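Local coordinates for gram-negative insecticidal protein (Chromobacterium piscinae, PDB 6FBM) that probably kills insects by forming pores in cell membranes through its MACPF domain, with a beta-tripod domain that may help it to recognise its target, at residues I215-S219 against E220-Q224; T201-M204 against S205-L209; D76-E80 against I81-R85. All coordinates share one frame; numbering follows the deposited sequence.

Contact 1. Residues I215-S219 against E220-Q224; sequences IEHGS and EMEKQ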
loop_
_atom_site.group_PDB
_atom_site.type_symbol
_atom_site.label_atom_id
_atom_site.label_comp_id
_atom_site.label_asym_id
_atom_site.label_seq_id
_atom_site.Cartn_x
_atom_site.Cartn_y
_atom_site.Cartn_z
ATOM N N ILE A 215 38.370 5.238 5.304
ATOM C CA ILE A 215 39.629 5.532 5.965
ATOM C C ILE A 215 40.245 4.182 6.279
ATOM O O ILE A 215 39.574 3.307 6.821
ATOM C CB ILE A 215 39.405 6.309 7.266
ATOM C CG1 ILE A 215 38.652 7.593 6.962
ATOM C CG2 ILE A 215 40.727 6.588 7.970
ATOM C CD1 ILE A 215 38.570 8.576 8.125
ATOM N N GLU A 216 41.528 4.043 5.942
ATOM C CA GLU A 216 42.261 2.792 6.148
ATOM C C GLU A 216 42.565 2.633 7.608
ATOM O O GLU A 216 43.045 3.569 8.241
ATOM C CB GLU A 216 43.565 2.755 5.347
ATOM C CG GLU A 216 43.381 2.483 3.846
ATOM C CD GLU A 216 42.918 1.063 3.531
ATOM O OE1 GLU A 216 43.485 0.141 4.112
ATOM O OE2 GLU A 216 41.990 0.872 2.716
ATOM N N HIS A 217 42.263 1.456 8.161
ATOM C CA HIS A 217 42.580 1.140 9.560
ATOM C C HIS A 217 44.091 1.326 9.768
ATOM O O HIS A 217 44.901 1.062 8.863
ATOM C CB HIS A 217 42.140 -0.283 9.881
ATOM C CG HIS A 217 42.040 -0.556 11.342
ATOM N ND1 HIS A 217 41.081 0.030 12.144
ATOM C CD2 HIS A 217 42.800 -1.325 12.161
ATOM C CE1 HIS A 217 41.248 -0.377 13.395
ATOM N NE2 HIS A 217 42.286 -1.198 13.432
ATOM N N GLY A 218 44.463 1.833 10.936
ATOM C CA GLY A 218 45.853 2.155 11.220
ATOM C C GLY A 218 46.465 3.342 10.484
ATOM O O GLY A 218 47.650 3.559 10.581
ATOM N N SER A 219 45.676 4.136 9.780
ATOM C CA SER A 219 46.232 5.290 9.061
ATOM C C SER A 219 46.402 6.504 9.974
ATOM O O SER A 219 45.876 6.564 11.093
ATOM C CB SER A 219 45.325 5.685 7.896
ATOM O OG SER A 219 44.045 6.085 8.369
ATOM N N GLU A 220 47.133 7.481 9.461
ATOM C CA GLU A 220 47.238 8.768 10.114
ATOM C C GLU A 220 45.866 9.442 10.143
ATOM O O GLU A 220 45.472 9.987 11.168
ATOM C CB GLU A 220 48.284 9.642 9.397
ATOM C CG GLU A 220 48.507 11.043 9.965
ATOM C CD GLU A 220 48.990 11.071 11.413
ATOM O OE1 GLU A 220 49.259 10.026 12.062
ATOM O OE2 GLU A 220 49.114 12.206 11.924
ATOM N N MET A 221 45.127 9.373 9.034
ATOM C CA MET A 221 43.801 9.976 8.979
ATOM C C MET A 221 42.867 9.348 10.013
ATOM O O MET A 221 42.097 10.067 10.636
ATOM C CB MET A 221 43.205 9.888 7.583
ATOM C CG MET A 221 42.015 10.815 7.356
ATOM S SD MET A 221 41.591 10.966 5.592
ATOM C CE MET A 221 41.320 9.236 5.180
ATOM N N GLU A 222 42.945 8.024 10.215
ATOM C CA GLU A 222 42.119 7.363 11.232
ATOM C C GLU A 222 42.422 7.906 12.629
ATOM O O GLU A 222 41.507 8.134 13.420
ATOM C CB GLU A 222 42.305 5.832 11.241
ATOM C CG GLU A 222 41.463 5.115 12.314
ATOM C CD GLU A 222 41.646 3.607 12.263
ATOM O OE1 GLU A 222 42.773 3.107 12.491
ATOM O OE2 GLU A 222 40.644 2.894 12.019
ATOM N N LYS A 223 43.704 8.066 12.929
ATOM C CA LYS A 223 44.092 8.583 14.214
ATOM C C LYS A 223 43.481 9.982 14.399
ATOM O O LYS A 223 42.817 10.236 15.403
ATOM C CB LYS A 223 45.630 8.592 14.359
ATOM C CG LYS A 223 46.080 9.062 15.727
ATOM C CD LYS A 223 47.377 9.891 15.621
ATOM C CE LYS A 223 47.689 10.539 16.951
ATOM N NZ LYS A 223 48.584 11.737 16.792
ATOM N N GLN A 224 43.672 10.842 13.400
ATOM C CA GLN A 224 43.192 12.225 13.416
ATOM C C GLN A 224 41.681 12.321 13.594
ATOM O O GLN A 224 41.205 13.149 14.365
ATOM C CB GLN A 224 43.600 12.974 12.116
ATOM C CG GLN A 224 45.105 13.217 11.903
ATOM C CD GLN A 224 45.772 14.049 13.007
ATOM O OE1 GLN A 224 45.196 15.008 13.506
ATOM N NE2 GLN A 224 47.006 13.671 13.389
#
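Ser-219 is the N-cap of helix 220-230: its OG accepts from Glu-222 N at 2.9 Å. The hydroxyl lies between the backbone N and the carbonyl carbon of its own residue (chi1 62°), a position from which it also donates to Glu-216 O, 2.7 Å from OG and in the carbonyl plane. Glu-216 O takes Ser-219 N as well, closing a type II beta turn in which Gly-218 holds the positive-phi corner. The side chain of Glu-222 reaches back over this turn, fully stretched from CG to the carboxylate. OE1 accepts from Gly-218 N at 2.6 Å, the donor standing well above the carboxylate plane. OE2 receives a weak bond from His-217 ND1 at 2.9 Å. Carboxylate and imidazole planes are perpendicular, and OE1 sits over one ring face, displaced from the ring centre. One glutamate therefore ties two turn residues to the first turn of the helix. On the apolar flank, the bend at chi3 of Met-221 sets CE 3.6 Å from Ile-215 CG1. This pair leans on the preceding helix 198-209, where Ile-215 touches Ala-208 and Met-221 touches Met-204.

Contact 2. Residues T201-M204 against S205-L209; sequences TAEM and SYKAL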
loop_
_atom_site.group_PDB
_atom_site.type_symbol
_atom_site.label_atom_id
_atom_site.label_comp_id
_atom_site.label_asym_id
_atom_site.label_seq_id
_atom_site.Cartn_x
_atom_site.Cartn_y
_atom_site.Cartn_z
ATOM N N THR A 201 40.003 17.713 9.255
ATOM C CA THR A 201 39.639 16.548 10.085
ATOM C C THR A 201 38.120 16.384 10.191
ATOM O O THR A 201 37.607 15.265 10.143
ATOM C CB THR A 201 40.256 16.662 11.483
ATOM O OG1 THR A 201 41.647 16.975 11.345
ATOM C CG2 THR A 201 40.120 15.358 12.251
ATOM N N ALA A 202 37.418 17.499 10.319
ATOM C CA ALA A 202 35.969 17.478 10.398
ATOM C C ALA A 202 35.370 16.994 9.102
ATOM O O ALA A 202 34.490 16.141 9.106
ATOM C CB ALA A 202 35.442 18.865 10.746
ATOM N N GLU A 203 35.874 17.544 7.998
ATOM C CA GLU A 203 35.517 17.114 6.640
ATOM C C GLU A 203 35.700 15.609 6.464
ATOM O O GLU A 203 34.789 14.918 6.038
ATOM C CB GLU A 203 36.352 17.896 5.599
ATOM C CG GLU A 203 36.335 17.389 4.153
ATOM C CD GLU A 203 37.184 18.208 3.196
ATOM O OE1 GLU A 203 38.036 18.990 3.654
ATOM O OE2 GLU A 203 36.991 18.078 1.963
ATOM N N MET A 204 36.872 15.101 6.812
ATOM C CA MET A 204 37.163 13.671 6.663
ATOM C C MET A 204 36.286 12.838 7.555
ATOM O O MET A 204 35.832 11.772 7.148
ATOM C CB MET A 204 38.658 13.387 6.922
ATOM C CG MET A 204 39.609 14.070 5.919
ATOM S SD MET A 204 39.124 13.877 4.177
ATOM C CE MET A 204 39.732 15.387 3.449
ATOM N N SER A 205 36.038 13.283 8.780
ATOM C CA SER A 205 35.187 12.517 9.683
ATOM C C SER A 205 33.791 12.404 9.079
ATOM O O SER A 205 33.233 11.295 8.996
ATOM C CB SER A 205 35.140 13.143 11.059
ATOM O OG SER A 205 34.361 12.348 11.930
ATOM N N TYR A 206 33.248 13.535 8.614
ATOM C CA TYR A 206 31.938 13.530 7.970
ATOM C C TYR A 206 31.961 12.602 6.758
ATOM O O TYR A 206 31.114 11.738 6.632
ATOM C CB TYR A 206 31.476 14.948 7.554
ATOM C CG TYR A 206 30.236 14.887 6.715
ATOM C CD1 TYR A 206 28.991 14.649 7.292
ATOM C CD2 TYR A 206 30.316 14.993 5.312
ATOM C CE1 TYR A 206 27.864 14.548 6.497
ATOM C CE2 TYR A 206 29.184 14.892 4.522
ATOM C CZ TYR A 206 27.979 14.665 5.115
ATOM O OH TYR A 206 26.883 14.556 4.328
ATOM N N LYS A 207 32.936 12.774 5.879
ATOM C CA LYS A 207 33.007 11.970 4.643
ATOM C C LYS A 207 33.172 10.479 4.865
ATOM O O LYS A 207 32.662 9.703 4.085
ATOM C CB LYS A 207 34.090 12.485 3.700
ATOM C CG LYS A 207 33.657 13.755 3.023
ATOM C CD LYS A 207 34.716 14.274 2.064
ATOM C CE LYS A 207 34.179 15.487 1.309
ATOM N NZ LYS A 207 35.310 16.209 0.662
ATOM N N ALA A 208 33.878 10.084 5.909
ATOM C CA ALA A 208 34.007 8.664 6.260
ATOM C C ALA A 208 32.701 8.126 6.801
ATOM O O ALA A 208 32.328 6.973 6.549
ATOM C CB ALA A 208 35.108 8.454 7.285
ATOM N N LEU A 209 32.001 8.973 7.537
ATOM C CA LEU A 209 30.744 8.608 8.158
ATOM C C LEU A 209 29.688 8.241 7.137
ATOM O O LEU A 209 29.013 7.232 7.269
ATOM C CB LEU A 209 30.265 9.785 9.001
ATOM C CG LEU A 209 29.247 9.572 10.040
ATOM C CD1 LEU A 209 29.617 8.469 11.015
ATOM C CD2 LEU A 209 29.134 10.886 10.808
#
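Lys-207 runs alongside the side chain of Glu-203, one helical turn earlier, both chains extended and pointing the same way. Its CG lies 3.4 Å from Glu-203 O. At the far end NZ closes a salt bridge to Glu-203 OE2 at 2.8 Å, using the anti lone pair, away from the other carboxylate oxygen. Phe-73 of strand 64-78 gives the same ammonium a cation-pi partner and also touches Glu-203, so the ion pair is held against the sheet. This is an i to i+4 pair on helix 198-209 of the MACPF domain, one of two helices between strands 179-187 and 232-239; in related MACPF proteins helices so placed unfold into membrane-spanning hairpins, a fate that is only probable for this pair. Beneath the side chains, Lys-207 N bonds to Glu-203 O at 2.8 Å, and Tyr-206 N to Ala-202 O at 2.9 Å. A chi1 of -177° turns OG of Ser-205 to Tyr-183 and Arg-229, with which it hydrogen-bonds. The ring of Tyr-206 extends from 201-204 toward strand 120-134, where its OH bonds to Glu-126.

Contact 3. Residues D76-E80 against I81-R85; sequences DVSKE and IEEYR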
loop_
_atom_site.group_PDB
_atom_site.type_symbol
_atom_site.label_atom_id
_atom_site.label_comp_id
_atom_site.label_asym_id
_atom_site.label_seq_id
_atom_site.Cartn_x
_atom_site.Cartn_y
_atom_site.Cartn_z
ATOM N N ASP A 76 31.834 26.268 8.162
ATOM C CA ASP A 76 32.102 27.438 8.984
ATOM C C ASP A 76 32.762 26.936 10.233
ATOM O O ASP A 76 32.182 26.152 10.957
ATOM C CB ASP A 76 30.815 28.177 9.324
ATOM C CG ASP A 76 30.082 28.653 8.078
ATOM O OD1 ASP A 76 30.723 29.262 7.177
ATOM O OD2 ASP A 76 28.868 28.383 8.012
ATOM N N VAL A 77 33.997 27.376 10.444
ATOM C CA VAL A 77 34.843 26.911 11.533
ATOM C C VAL A 77 35.472 28.104 12.237
ATOM O O VAL A 77 35.961 29.042 11.605
ATOM C CB VAL A 77 35.946 25.981 11.005
ATOM C CG1 VAL A 77 36.868 25.534 12.120
ATOM C CG2 VAL A 77 35.322 24.777 10.316
ATOM N N SER A 78 35.443 28.072 13.555
ATOM C CA SER A 78 36.096 29.113 14.325
ATOM C C SER A 78 36.325 28.706 15.780
ATOM O O SER A 78 35.508 27.993 16.390
ATOM C CB SER A 78 35.282 30.414 14.276
ATOM O OG SER A 78 36.026 31.456 14.868
ATOM N N LYS A 79 37.432 29.221 16.319
ATOM C CA LYS A 79 37.742 29.117 17.747
ATOM C C LYS A 79 36.915 30.063 18.599
ATOM O O LYS A 79 36.876 29.917 19.824
ATOM C CB LYS A 79 39.220 29.381 17.982
ATOM C CG LYS A 79 40.113 28.292 17.404
ATOM C CD LYS A 79 41.590 28.658 17.653
ATOM C CE LYS A 79 42.479 27.437 17.824
ATOM N NZ LYS A 79 43.664 27.740 18.683
ATOM N N GLU A 80 36.239 31.012 17.947
ATOM C CA GLU A 80 35.560 32.098 18.615
ATOM C C GLU A 80 34.086 32.047 18.178
ATOM O O GLU A 80 33.785 32.197 17.000
ATOM C CB GLU A 80 36.297 33.404 18.248
ATOM C CG GLU A 80 35.561 34.725 18.486
ATOM C CD GLU A 80 34.889 34.799 19.849
ATOM O OE1 GLU A 80 35.510 34.319 20.827
ATOM O OE2 GLU A 80 33.755 35.327 19.940
ATOM N N ILE A 81 33.181 31.812 19.132
ATOM C CA ILE A 81 31.753 31.600 18.845
ATOM C C ILE A 81 31.121 32.743 18.030
ATOM O O ILE A 81 30.331 32.484 17.115
ATOM C CB ILE A 81 30.926 31.320 20.120
ATOM C CG1 ILE A 81 29.515 30.799 19.793
ATOM C CG2 ILE A 81 30.783 32.563 20.988
ATOM C CD1 ILE A 81 29.486 29.359 19.332
ATOM N N GLU A 82 31.475 33.993 18.336
ATOM C CA GLU A 82 30.905 35.139 17.628
ATOM C C GLU A 82 31.367 35.204 16.177
ATOM O O GLU A 82 30.643 35.698 15.312
ATOM C CB GLU A 82 31.253 36.465 18.320
ATOM C CG GLU A 82 30.787 36.599 19.766
ATOM C CD GLU A 82 29.332 36.226 19.993
ATOM O OE1 GLU A 82 29.051 35.498 20.982
ATOM O OE2 GLU A 82 28.467 36.671 19.185
ATOM N N GLU A 83 32.575 34.725 15.907
ATOM C CA GLU A 83 33.076 34.697 14.544
ATOM C C GLU A 83 32.376 33.554 13.789
ATOM O O GLU A 83 32.028 33.703 12.618
ATOM C CB GLU A 83 34.602 34.552 14.525
ATOM C CG GLU A 83 35.228 34.602 13.133
ATOM C CD GLU A 83 36.712 34.302 13.170
ATOM O OE1 GLU A 83 37.111 33.171 12.767
ATOM O OE2 GLU A 83 37.478 35.176 13.667
ATOM N N TYR A 84 32.173 32.424 14.460
ATOM C CA TYR A 84 31.386 31.332 13.889
ATOM C C TYR A 84 30.007 31.809 13.437
ATOM O O TYR A 84 29.587 31.537 12.317
ATOM C CB TYR A 84 31.225 30.185 14.898
ATOM C CG TYR A 84 30.250 29.142 14.463
ATOM C CD1 TYR A 84 30.641 28.080 13.656
ATOM C CD2 TYR A 84 28.909 29.223 14.837
ATOM C CE1 TYR A 84 29.714 27.124 13.237
ATOM C CE2 TYR A 84 27.991 28.272 14.441
ATOM C CZ TYR A 84 28.391 27.225 13.652
ATOM O OH TYR A 84 27.463 26.293 13.278
ATOM N N ARG A 85 29.326 32.517 14.330
ATOM C CA ARG A 85 28.027 33.104 14.038
ATOM C C ARG A 85 28.052 34.015 12.826
ATOM O O ARG A 85 27.141 33.954 12.010
ATOM C CB ARG A 85 27.509 33.909 15.223
ATOM C CG ARG A 85 27.207 33.059 16.431
ATOM C CD ARG A 85 26.875 33.946 17.598
ATOM N NE ARG A 85 25.517 34.431 17.506
ATOM C CZ ARG A 85 24.975 35.363 18.290
ATOM N NH1 ARG A 85 25.689 35.956 19.251
ATOM N NH2 ARG A 85 23.699 35.699 18.108
#
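A bend at chi2 of 46° curls the side chain of Glu-80 back over the start of helix 81-88, bringing OE2 to 3.1 Å from Glu-82 N, whereas Glu-83, with CG anti to its backbone N and the rest of the chain straight, reaches toward Ser-78. Glu-80 is thus the N-cap of the helix, at the point where the chain leaving strand 64-78 of the MACPF domain folds back as helix 81-88: the short strand and helix segments run nearly antiparallel, at 163°, with axes 7.3 Å apart. The capped N-H meets the carboxylate from above, 52° out of its plane. Glu-80 also works through its backbone, since its O accepts from Tyr-84 N at 3.0 Å, close to the line of the carbonyl bond, and more weakly from Glu-83 N. The corner itself is an ST turn in which Ser-78 OG accepts from Glu-80 N at 3.1 Å. The same hydroxyl lies 2.9 Å from Glu-83 OE1, so the last strand residue and the first helical turn meet through their polar side chains. The like charges of Glu-80 and Glu-82 lie near each other; the helix start would be expected to ease this, and Glu-82 has cationic partners of its own, Lys-99 and Arg-85. Arg-85 NH1 forms a salt bridge to the syn lone pair of Glu-82 OE2, at 2.9 Å. Val-77 points away from helix 81-88 and touches Leu-198 and Ser-199 of helix 198-209. On the inner face Tyr-84 fits between the strand and helix 102-108, making an edge-to-face stack with Phe-109. Asp-76, whose carboxylate pairs with Arg-125, turns its backbone carbonyl to the tyrosine, and Asp-76 O lies at the edge of the ring, near its plane, 3.5 Å from Tyr-84 CE1.

Overall arrangement
Along the chain the order is contact 3, contact 2, contact 1, all within the MACPF range. Contacts 1 and 2 are neighbours, their centres about 12 Å apart, and touch directly because helices 198-209 and 220-230 follow one another and pack together. Contact 3 lies about 19 Å from contact 2 and about 27 Å from contact 1, centre to centre. Strand 64-78 links contacts 3 and 2: its end forms contact 3, while Phe-73 and Gln-75 support contact 2. The helices after strand 64-78 and those after strand 179-187 probably correspond to the two helical clusters that MACPF relatives refold into membrane hairpins, so these contacts probably belong to the soluble form, before any membrane insertion.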